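Local coordinates for amino acid ABC transporter, binding protein (Thermus thermophilus, PDB 3VV5), which binds L-thialysine, the lysine analogue (S)-2-aminoethyl-L-cysteine, in the periplasm as the solute-binding component of an ABC transporter for amino acids, at residues T59-L65 with I248-F253; F46-N50 with I100-G104; A68-L73 with R234-L239. All coordinates share one frame; numbering follows the deposited sequence.

Overall arrangement
Interaction 2 forms part of the L-thialysine pocket near the centre of the chain, with F46, N50, A101, S102 and G104 around the ligand. Interaction 1 adjoins it, the two centres about 10 Å apart. E62 of the 59-65 segment reaches across, its OE1 hydrogen-bonded to S102 OG at 2.6 Å, and the F253 and F49 rings also meet. Interaction 3 is farther out, its centre about 14 Å from that of interaction 1 and about 18 Å from that of interaction 2, which it does not touch. Helix 61-72 serves both interactions 1 and 3, packing first on helix 244-253 and then on helix 226-242; L65 CD2 and L239 CD1 join the two contacts at 3.6 Å.

Interaction 1 (T59-L65 with I248-F253); sequences TGFEVDL and ISQKWF
W252 lays one face of its indole over the start of helix 61-72, against G60 and F61. Its CB meets F61 CB at 4.0 Å. With CG anti to the carbonyl carbon (chi1 -71°), the ring lies against the first turn, so that the backbone N of F61 stands over one face and F61 CB makes a CH-pi contact with the five-membered ring. Farther out, G60 CA sits over the six-membered ring, 3.7 Å from its centroid; G60 is the N-cap, and its backbone angles themselves call for glycine. T59 OG1 lies at the ring edge, 3.6 Å from W252 CZ2. On the pyrrole side, W252 NE1 donates a nearly straight bond (166°) to D64 OD2 at 2.7 Å, the acceptor in the indole plane but the donor above the carboxylate plane. The extended K251 brings NZ to the other face of that carboxylate, a salt bridge of 2.8 Å to the same D64 OD2. A phenylalanine in place of W252 would probably leave D64 OD2 without one of its two donors across this contact and the carboxylate freer to turn. F61 is a knob among I248, S249, W252 and F253, its CD1 3.5 Å from I248 CG2. The edge of F253 points at the F61 face in an edge-to-face pair, centroids 5.1 Å apart. The two helical segments run nearly antiparallel (158°), axes 9.9 Å apart; Y120 of strand 120-129 packs on F61, Y51 of strand 50-52 on T59 and W252, and F191 and F49 meet F253.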
loop_
_atom_site.group_PDB
_atom_site.type_symbol
_atom_site.label_atom_id
_atom_site.label_comp_id
_atom_site.label_asym_id
_atom_site.label_seq_id
_atom_site.Cartn_x
_atom_site.Cartn_y
_atom_site.Cartn_z
ATOM N N THR A 59 -5.049 -0.980 12.008
ATOM C CA THR A 59 -4.369 0.294 12.229
ATOM C C THR A 59 -3.284 0.503 11.157
ATOM O O THR A 59 -3.201 -0.241 10.142
ATOM C CB THR A 59 -3.833 0.394 13.700
ATOM O OG1 THR A 59 -3.305 1.700 13.968
ATOM C CG2 THR A 59 -2.793 -0.703 13.990
ATOM N N GLY A 60 -2.489 1.542 11.348
ATOM C CA GLY A 60 -1.447 1.886 10.395
ATOM C C GLY A 60 -1.651 3.289 9.848
ATOM O O GLY A 60 -2.703 3.899 10.044
ATOM N N PHE A 61 -0.629 3.800 9.166
ATOM C CA PHE A 61 -0.695 5.124 8.520
ATOM C C PHE A 61 -1.965 5.348 7.693
ATOM O O PHE A 61 -2.619 6.402 7.800
ATOM C CB PHE A 61 0.554 5.310 7.654
ATOM C CG PHE A 61 0.573 6.576 6.882
ATOM C CD1 PHE A 61 0.728 7.805 7.539
ATOM C CD2 PHE A 61 0.432 6.557 5.499
ATOM C CE1 PHE A 61 0.745 9.004 6.823
ATOM C CE2 PHE A 61 0.429 7.751 4.767
ATOM C CZ PHE A 61 0.592 8.980 5.426
ATOM N N GLU A 62 -2.327 4.358 6.880
ATOM C CA GLU A 62 -3.488 4.506 5.989
ATOM C C GLU A 62 -4.823 4.463 6.703
ATOM O O GLU A 62 -5.776 5.098 6.270
ATOM C CB GLU A 62 -3.442 3.483 4.848
ATOM C CG GLU A 62 -2.378 3.846 3.862
ATOM C CD GLU A 62 -2.256 2.887 2.686
ATOM O OE1 GLU A 62 -1.989 1.688 2.894
ATOM O OE2 GLU A 62 -2.363 3.363 1.542
ATOM N N VAL A 63 -4.874 3.722 7.800
ATOM C CA VAL A 63 -6.076 3.645 8.627
ATOM C C VAL A 63 -6.300 4.965 9.380
ATOM O O VAL A 63 -7.427 5.503 9.381
ATOM C CB VAL A 63 -6.023 2.423 9.558
ATOM C CG1 VAL A 63 -7.225 2.377 10.515
ATOM C CG2 VAL A 63 -5.942 1.088 8.719
ATOM N N ASP A 64 -5.235 5.520 9.965
ATOM C CA ASP A 64 -5.328 6.859 10.596
ATOM C C ASP A 64 -5.747 7.932 9.592
ATOM O O ASP A 64 -6.589 8.786 9.889
ATOM C CB ASP A 64 -4.010 7.247 11.258
ATOM C CG ASP A 64 -3.789 6.532 12.587
ATOM O OD1 ASP A 64 -4.748 5.918 13.101
ATOM O OD2 ASP A 64 -2.665 6.602 13.123
ATOM N N LEU A 65 -5.175 7.878 8.395
ATOM C CA LEU A 65 -5.529 8.832 7.340
ATOM C C LEU A 65 -6.974 8.657 6.890
ATOM O O LEU A 65 -7.744 9.640 6.785
ATOM C CB LEU A 65 -4.595 8.695 6.113
ATOM C CG LEU A 65 -3.836 9.856 5.445
ATOM C CD1 LEU A 65 -3.691 9.628 3.922
ATOM C CD2 LEU A 65 -4.342 11.277 5.703
ATOM N N ILE A 248 0.128 12.737 11.345
ATOM C CA ILE A 248 -0.042 11.298 11.143
ATOM C C ILE A 248 1.203 10.706 10.488
ATOM O O ILE A 248 1.629 9.612 10.849
ATOM C CB ILE A 248 -1.323 10.984 10.332
ATOM C CG1 ILE A 248 -2.568 11.325 11.162
ATOM C CG2 ILE A 248 -1.330 9.521 9.852
ATOM C CD1 ILE A 248 -3.928 11.220 10.371
ATOM N N SER A 249 1.786 11.430 9.536
ATOM C CA SER A 249 3.029 10.969 8.899
ATOM C C SER A 249 4.155 10.894 9.936
ATOM O O SER A 249 4.887 9.916 9.984
ATOM C CB SER A 249 3.420 11.858 7.722
ATOM O OG SER A 249 4.539 11.326 7.023
ATOM N N GLN A 250 4.258 11.911 10.785
ATOM C CA GLN A 250 5.249 11.915 11.866
ATOM C C GLN A 250 5.060 10.767 12.871
ATOM O O GLN A 250 6.034 10.149 13.294
ATOM C CB GLN A 250 5.250 13.268 12.597
ATOM C CG GLN A 250 5.836 14.436 11.784
ATOM C CD GLN A 250 7.319 14.283 11.467
ATOM O OE1 GLN A 250 8.070 13.618 12.205
ATOM N NE2 GLN A 250 7.758 14.927 10.378
ATOM N N LYS A 251 3.817 10.505 13.257
ATOM C CA LYS A 251 3.464 9.385 14.143
ATOM C C LYS A 251 4.038 8.056 13.610
ATOM O O LYS A 251 4.688 7.294 14.321
ATOM C CB LYS A 251 1.934 9.288 14.266
ATOM C CG LYS A 251 1.395 8.141 15.166
ATOM C CD LYS A 251 -0.134 8.034 15.082
ATOM C CE LYS A 251 -0.692 6.902 15.950
ATOM N NZ LYS A 251 -2.202 6.865 15.879
ATOM N N TRP A 252 3.789 7.795 12.335
ATOM C CA TRP A 252 4.159 6.515 11.747
ATOM C C TRP A 252 5.595 6.414 11.245
ATOM O O TRP A 252 6.201 5.337 11.333
ATOM C CB TRP A 252 3.144 6.117 10.661
ATOM C CG TRP A 252 1.854 5.751 11.311
ATOM C CD1 TRP A 252 0.751 6.553 11.457
ATOM C CD2 TRP A 252 1.572 4.541 12.014
ATOM N NE1 TRP A 252 -0.226 5.884 12.168
ATOM C CE2 TRP A 252 0.252 4.647 12.516
ATOM C CE3 TRP A 252 2.298 3.352 12.246
ATOM C CZ2 TRP A 252 -0.357 3.621 13.252
ATOM C CZ3 TRP A 252 1.695 2.336 12.983
ATOM C CH2 TRP A 252 0.375 2.472 13.469
ATOM N N PHE A 253 6.141 7.514 10.730
ATOM C CA PHE A 253 7.452 7.489 10.038
ATOM C C PHE A 253 8.549 8.404 10.603
ATOM O O PHE A 253 9.729 8.236 10.279
ATOM C CB PHE A 253 7.233 7.814 8.554
ATOM C CG PHE A 253 6.229 6.931 7.889
ATOM C CD1 PHE A 253 6.513 5.585 7.655
ATOM C CD2 PHE A 253 4.988 7.441 7.491
ATOM C CE1 PHE A 253 5.571 4.753 7.028
ATOM C CE2 PHE A 253 4.049 6.627 6.861
ATOM C CZ PHE A 253 4.340 5.274 6.639
#

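Interaction 2 (F46-N50 with I100-G104); sequences FPPFN and IASHG. With SLZ (L-thialysine), chain C.
S102 OG nestles against two phenylalanines, at its tightest 3.4 Å from F49 CB, and near the edge of the F46 ring, 3.6 Å from F46 CD2. With OG anti to the carbonyl carbon (chi1 -68°), the hydroxyl faces these rings, and it is hydrogen-bonded to E62 and to Y120, whose ring also stacks on F49. The N50 end fits more loosely, ND2 coming no nearer the other segment than 3.7 Å, at A101 CA, while it is bonded to E62. The residues that touch are all buried, whereas P47, at the turn, is partly exposed. No hydrogen bond joins the two segments directly. F49 and N50 both face F46 in a classic beta bulge in the small antiparallel sheet of strands 45-46, 50-52 and 58-59, beside the ligand of this family 3 solute-binding protein. L-thialysine lies against both segments: its SG rests over one face of F46, 3.4 Å from CZ, and its NZ donates to A101 O at 3.1 Å. At the amino acid end, the ligand N bonds to S102 O at 3.0 Å, and G104 N meets OXT almost straight (170°) at 2.8 Å. R109, T151, Y152 and E215 supply further hydrogen bonds to the ligand.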
loop_
_atom_site.group_PDB
_atom_site.type_symbol
_atom_site.label_atom_id
_atom_site.label_comp_id
_atom_site.label_asym_id
_atom_site.label_seq_id
_atom_site.Cartn_x
_atom_site.Cartn_y
_atom_site.Cartn_z
ATOM N N PHE A 46 -0.112 -5.253 5.604
ATOM C CA PHE A 46 0.980 -4.421 5.065
ATOM C C PHE A 46 1.457 -3.402 6.093
ATOM O O PHE A 46 1.204 -2.210 5.932
ATOM C CB PHE A 46 0.498 -3.700 3.782
ATOM C CG PHE A 46 1.596 -3.373 2.779
ATOM C CD1 PHE A 46 2.461 -4.369 2.307
ATOM C CD2 PHE A 46 1.721 -2.087 2.255
ATOM C CE1 PHE A 46 3.441 -4.088 1.334
ATOM C CE2 PHE A 46 2.718 -1.775 1.268
ATOM C CZ PHE A 46 3.567 -2.770 0.813
ATOM N N PRO A 47 2.117 -3.865 7.189
ATOM C CA PRO A 47 2.572 -2.905 8.189
ATOM C C PRO A 47 3.738 -2.086 7.618
ATOM O O PRO A 47 4.602 -2.657 6.923
ATOM C CB PRO A 47 3.071 -3.803 9.335
ATOM C CG PRO A 47 3.526 -5.083 8.627
ATOM C CD PRO A 47 2.513 -5.259 7.521
ATOM N N PRO A 48 3.831 -0.791 7.963
ATOM C CA PRO A 48 3.014 -0.025 8.931
ATOM C C PRO A 48 1.869 0.760 8.290
ATOM O O PRO A 48 1.290 1.624 8.939
ATOM C CB PRO A 48 4.041 0.958 9.515
ATOM C CG PRO A 48 4.926 1.259 8.327
ATOM C CD PRO A 48 5.057 -0.052 7.593
ATOM N N PHE A 49 1.546 0.467 7.037
ATOM C CA PHE A 49 0.505 1.222 6.297
ATOM C C PHE A 49 -0.924 0.819 6.651
ATOM O O PHE A 49 -1.774 1.683 6.953
ATOM C CB PHE A 49 0.750 1.092 4.794
ATOM C CG PHE A 49 1.982 1.818 4.345
ATOM C CD1 PHE A 49 1.963 3.212 4.225
ATOM C CD2 PHE A 49 3.161 1.135 4.086
ATOM C CE1 PHE A 49 3.097 3.907 3.858
ATOM C CE2 PHE A 49 4.318 1.831 3.694
ATOM C CZ PHE A 49 4.281 3.221 3.575
ATOM N N ASN A 50 -1.194 -0.488 6.590
ATOM C CA ASN A 50 -2.504 -1.023 6.967
ATOM C C ASN A 50 -2.326 -2.468 7.420
ATOM O O ASN A 50 -1.855 -3.316 6.656
ATOM C CB ASN A 50 -3.549 -0.903 5.821
ATOM C CG ASN A 50 -3.147 -1.671 4.536
ATOM O OD1 ASN A 50 -3.483 -2.854 4.356
ATOM N ND2 ASN A 50 -2.459 -0.980 3.625
ATOM N N ILE A 100 -8.196 2.293 0.411
ATOM C CA ILE A 100 -6.877 2.837 0.765
ATOM C C ILE A 100 -6.032 1.696 1.261
ATOM O O ILE A 100 -6.225 1.201 2.376
ATOM C CB ILE A 100 -6.970 4.039 1.772
ATOM C CG1 ILE A 100 -5.592 4.701 1.994
ATOM C CG2 ILE A 100 -7.693 3.646 3.093
ATOM C CD1 ILE A 100 -5.724 6.029 2.772
ATOM N N ALA A 101 -5.119 1.247 0.397
ATOM C CA ALA A 101 -4.399 0.009 0.616
ATOM C C ALA A 101 -3.044 0.017 -0.118
ATOM O O ALA A 101 -2.579 -1.016 -0.618
ATOM C CB ALA A 101 -5.262 -1.159 0.167
ATOM N N SER A 102 -2.427 1.190 -0.167
ATOM C CA SER A 102 -1.080 1.384 -0.706
ATOM C C SER A 102 -0.953 1.106 -2.211
ATOM O O SER A 102 0.102 0.658 -2.657
ATOM C CB SER A 102 -0.062 0.552 0.098
ATOM O OG SER A 102 0.084 1.062 1.418
ATOM N N HIS A 103 -1.996 1.383 -2.990
ATOM C CA HIS A 103 -1.915 1.175 -4.443
ATOM C C HIS A 103 -1.073 2.246 -5.095
ATOM O O HIS A 103 -1.403 3.432 -5.029
ATOM C CB HIS A 103 -3.290 1.178 -5.120
ATOM C CG HIS A 103 -4.140 -0.004 -4.777
ATOM N ND1 HIS A 103 -4.178 -1.148 -5.553
ATOM C CD2 HIS A 103 -4.985 -0.218 -3.745
ATOM C CE1 HIS A 103 -5.021 -2.013 -5.012
ATOM N NE2 HIS A 103 -5.534 -1.466 -3.923
ATOM N N GLY A 104 -0.000 1.823 -5.741
ATOM C CA GLY A 104 0.741 2.707 -6.624
ATOM C C GLY A 104 -0.102 2.997 -7.853
ATOM O O GLY A 104 -0.841 2.148 -8.311
HETATM N N SLZ C . 2.650 -0.616 -3.508
HETATM C CA SLZ C . 2.043 -1.944 -3.752
HETATM C CB SLZ C . 0.871 -2.200 -2.766
HETATM S SG SLZ C . 1.083 -3.378 -1.383
HETATM C CD SLZ C . -0.583 -3.143 -0.669
HETATM C CE SLZ C . -0.998 -4.061 0.485
HETATM N NZ SLZ C . -1.986 -3.348 1.312
HETATM C C SLZ C . 1.428 -1.849 -5.146
HETATM O O SLZ C . 1.275 -2.899 -5.788
HETATM O OXT SLZ C . 1.115 -0.704 -5.547
#

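Interaction 3 (A68-L73 with R234-L239); sequences AIAERL and RALAEL
A235 presents its methyl group to helix 61-72 between two branched side chains. I69 CG2 comes within 3.8 Å of A235 CB, and L73 CG lies 3.9 Å from the same atom. So small a residue lets the backbones draw close, with I69 CA and A235 CA 5.6 Å apart. One turn on, L239 reaches in with CD1, which touches A68 CB and, at 3.6 Å, I69 CG1; the I69 and L239 side chains cross at about a right angle. At the margin, R72 and E238 meet face to face. Bent at chi2 (51°), the arginine lays its guanidinium over the carboxylate, the planes only 16° apart, and R72 NE stands 3.3 Å from E238 OE1. The oxygen sits well out of the guanidinium plane, so this salt bridge is one of charge alone, with no N-H aimed at it. In the plane of the guanidinium, a water weakly bonded to R72 NH1 donates to the backbone E238 O at 3.2 Å, while R72 NH2 has its stronger partner in D242. Farther out, M219 of strand 206-222 packs on I69, T244 of helix 244-253 on A68 and L239, and F29 of helix 29-35 on L73 and R234. The two helical segments cross at 105°, their axes 9.3 Å apart at closest. With aliphatic carbons meeting at its centre, the contact there is apolar and non-directional; at its rim, attraction without a directed bond leaves the stacked pair probably tolerant of small shifts, while the salt bridge from R72 NH2 to D242 probably limits how far the arginine can move.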
loop_
_atom_site.group_PDB
_atom_site.type_symbol
_atom_site.label_atom_id
_atom_site.label_comp_id
_atom_site.label_asym_id
_atom_site.label_seq_id
_atom_site.Cartn_x
_atom_site.Cartn_y
_atom_site.Cartn_z
ATOM N N ALA A 68 -9.265 10.026 9.524
ATOM C CA ALA A 68 -9.228 11.502 9.524
ATOM C C ALA A 68 -10.035 12.088 8.361
ATOM O O ALA A 68 -10.742 13.083 8.524
ATOM C CB ALA A 68 -7.780 12.017 9.470
ATOM N N ILE A 69 -9.897 11.476 7.187
ATOM C CA ILE A 69 -10.675 11.873 6.005
ATOM C C ILE A 69 -12.171 11.692 6.239
ATOM O O ILE A 69 -12.958 12.617 6.008
ATOM C CB ILE A 69 -10.240 11.070 4.755
ATOM C CG1 ILE A 69 -8.888 11.571 4.267
ATOM C CG2 ILE A 69 -11.301 11.169 3.658
ATOM C CD1 ILE A 69 -8.253 10.683 3.213
ATOM N N ALA A 70 -12.570 10.507 6.704
ATOM C CA ALA A 70 -13.971 10.258 7.052
ATOM C C ALA A 70 -14.505 11.297 8.045
ATOM O O ALA A 70 -15.622 11.832 7.874
ATOM C CB ALA A 70 -14.136 8.843 7.613
ATOM N N GLU A 71 -13.707 11.590 9.066
ATOM C CA GLU A 71 -14.091 12.541 10.113
ATOM C C GLU A 71 -14.287 13.954 9.582
ATOM O O GLU A 71 -15.281 14.622 9.910
ATOM C CB GLU A 71 -13.067 12.527 11.240
ATOM C CG GLU A 71 -13.228 11.325 12.168
ATOM C CD GLU A 71 -11.969 11.006 12.963
ATOM O OE1 GLU A 71 -11.112 11.906 13.147
ATOM O OE2 GLU A 71 -11.855 9.841 13.424
ATOM N N ARG A 72 -13.357 14.403 8.749
ATOM C CA ARG A 72 -13.482 15.718 8.112
ATOM C C ARG A 72 -14.721 15.819 7.217
ATOM O O ARG A 72 -15.322 16.889 7.115
ATOM C CB ARG A 72 -12.218 16.072 7.321
ATOM C CG ARG A 72 -12.215 17.497 6.683
ATOM C CD ARG A 72 -12.569 18.616 7.683
ATOM N NE ARG A 72 -12.383 19.945 7.096
ATOM C CZ ARG A 72 -11.232 20.594 7.109
ATOM N NH1 ARG A 72 -11.134 21.785 6.559
ATOM N NH2 ARG A 72 -10.174 20.051 7.677
ATOM N N LEU A 73 -15.106 14.707 6.582
ATOM C CA LEU A 73 -16.300 14.675 5.718
ATOM C C LEU A 73 -17.608 14.414 6.473
ATOM O O LEU A 73 -18.683 14.422 5.864
ATOM C CB LEU A 73 -16.138 13.634 4.615
ATOM C CG LEU A 73 -15.023 13.881 3.617
ATOM C CD1 LEU A 73 -14.760 12.603 2.792
ATOM C CD2 LEU A 73 -15.339 15.103 2.721
ATOM N N ARG A 234 -10.747 16.602 -1.822
ATOM C CA ARG A 234 -10.921 17.800 -1.017
ATOM C C ARG A 234 -10.432 17.572 0.428
ATOM O O ARG A 234 -9.628 18.347 0.948
ATOM C CB ARG A 234 -12.374 18.281 -1.030
ATOM C CG ARG A 234 -12.611 19.454 -0.033
ATOM C CD ARG A 234 -14.044 19.984 0.004
ATOM N NE ARG A 234 -15.001 19.011 0.560
ATOM C CZ ARG A 234 -15.844 18.278 -0.170
ATOM N NH1 ARG A 234 -16.699 17.443 0.425
ATOM N NH2 ARG A 234 -15.843 18.374 -1.499
ATOM N N ALA A 235 -10.895 16.495 1.060
ATOM C CA ALA A 235 -10.485 16.162 2.415
ATOM C C ALA A 235 -8.971 15.925 2.531
ATOM O O ALA A 235 -8.366 16.368 3.490
ATOM C CB ALA A 235 -11.294 14.953 2.967
ATOM N N LEU A 236 -8.361 15.248 1.554
ATOM C CA LEU A 236 -6.917 15.008 1.567
ATOM C C LEU A 236 -6.146 16.330 1.527
ATOM O O LEU A 236 -5.238 16.557 2.337
ATOM C CB LEU A 236 -6.481 14.093 0.386
ATOM C CG LEU A 236 -4.966 13.800 0.283
ATOM C CD1 LEU A 236 -4.451 13.055 1.493
ATOM C CD2 LEU A 236 -4.576 13.028 -1.025
ATOM N N ALA A 237 -6.534 17.209 0.609
ATOM C CA ALA A 237 -5.891 18.514 0.487
ATOM C C ALA A 237 -6.065 19.346 1.762
ATOM O O ALA A 237 -5.117 20.000 2.210
ATOM C CB ALA A 237 -6.411 19.274 -0.733
ATOM N N GLU A 238 -7.244 19.266 2.369
ATOM C CA GLU A 238 -7.507 19.932 3.663
ATOM C C GLU A 238 -6.642 19.380 4.805
ATOM O O GLU A 238 -6.151 20.150 5.649
ATOM C CB GLU A 238 -9.002 19.889 4.013
ATOM C CG GLU A 238 -9.847 20.851 3.119
ATOM C CD GLU A 238 -11.367 20.690 3.237
ATOM O OE1 GLU A 238 -11.831 19.691 3.813
ATOM O OE2 GLU A 238 -12.112 21.575 2.735
ATOM N N LEU A 239 -6.437 18.060 4.829
ATOM C CA LEU A 239 -5.583 17.433 5.857
ATOM C C LEU A 239 -4.117 17.822 5.717
ATOM O O LEU A 239 -3.397 17.958 6.714
ATOM C CB LEU A 239 -5.688 15.898 5.831
ATOM C CG LEU A 239 -7.042 15.219 6.028
ATOM C CD1 LEU A 239 -6.885 13.746 6.383
ATOM C CD2 LEU A 239 -7.857 15.898 7.056
HETATM O O HOH W 1 -7.946 22.669 6.329
#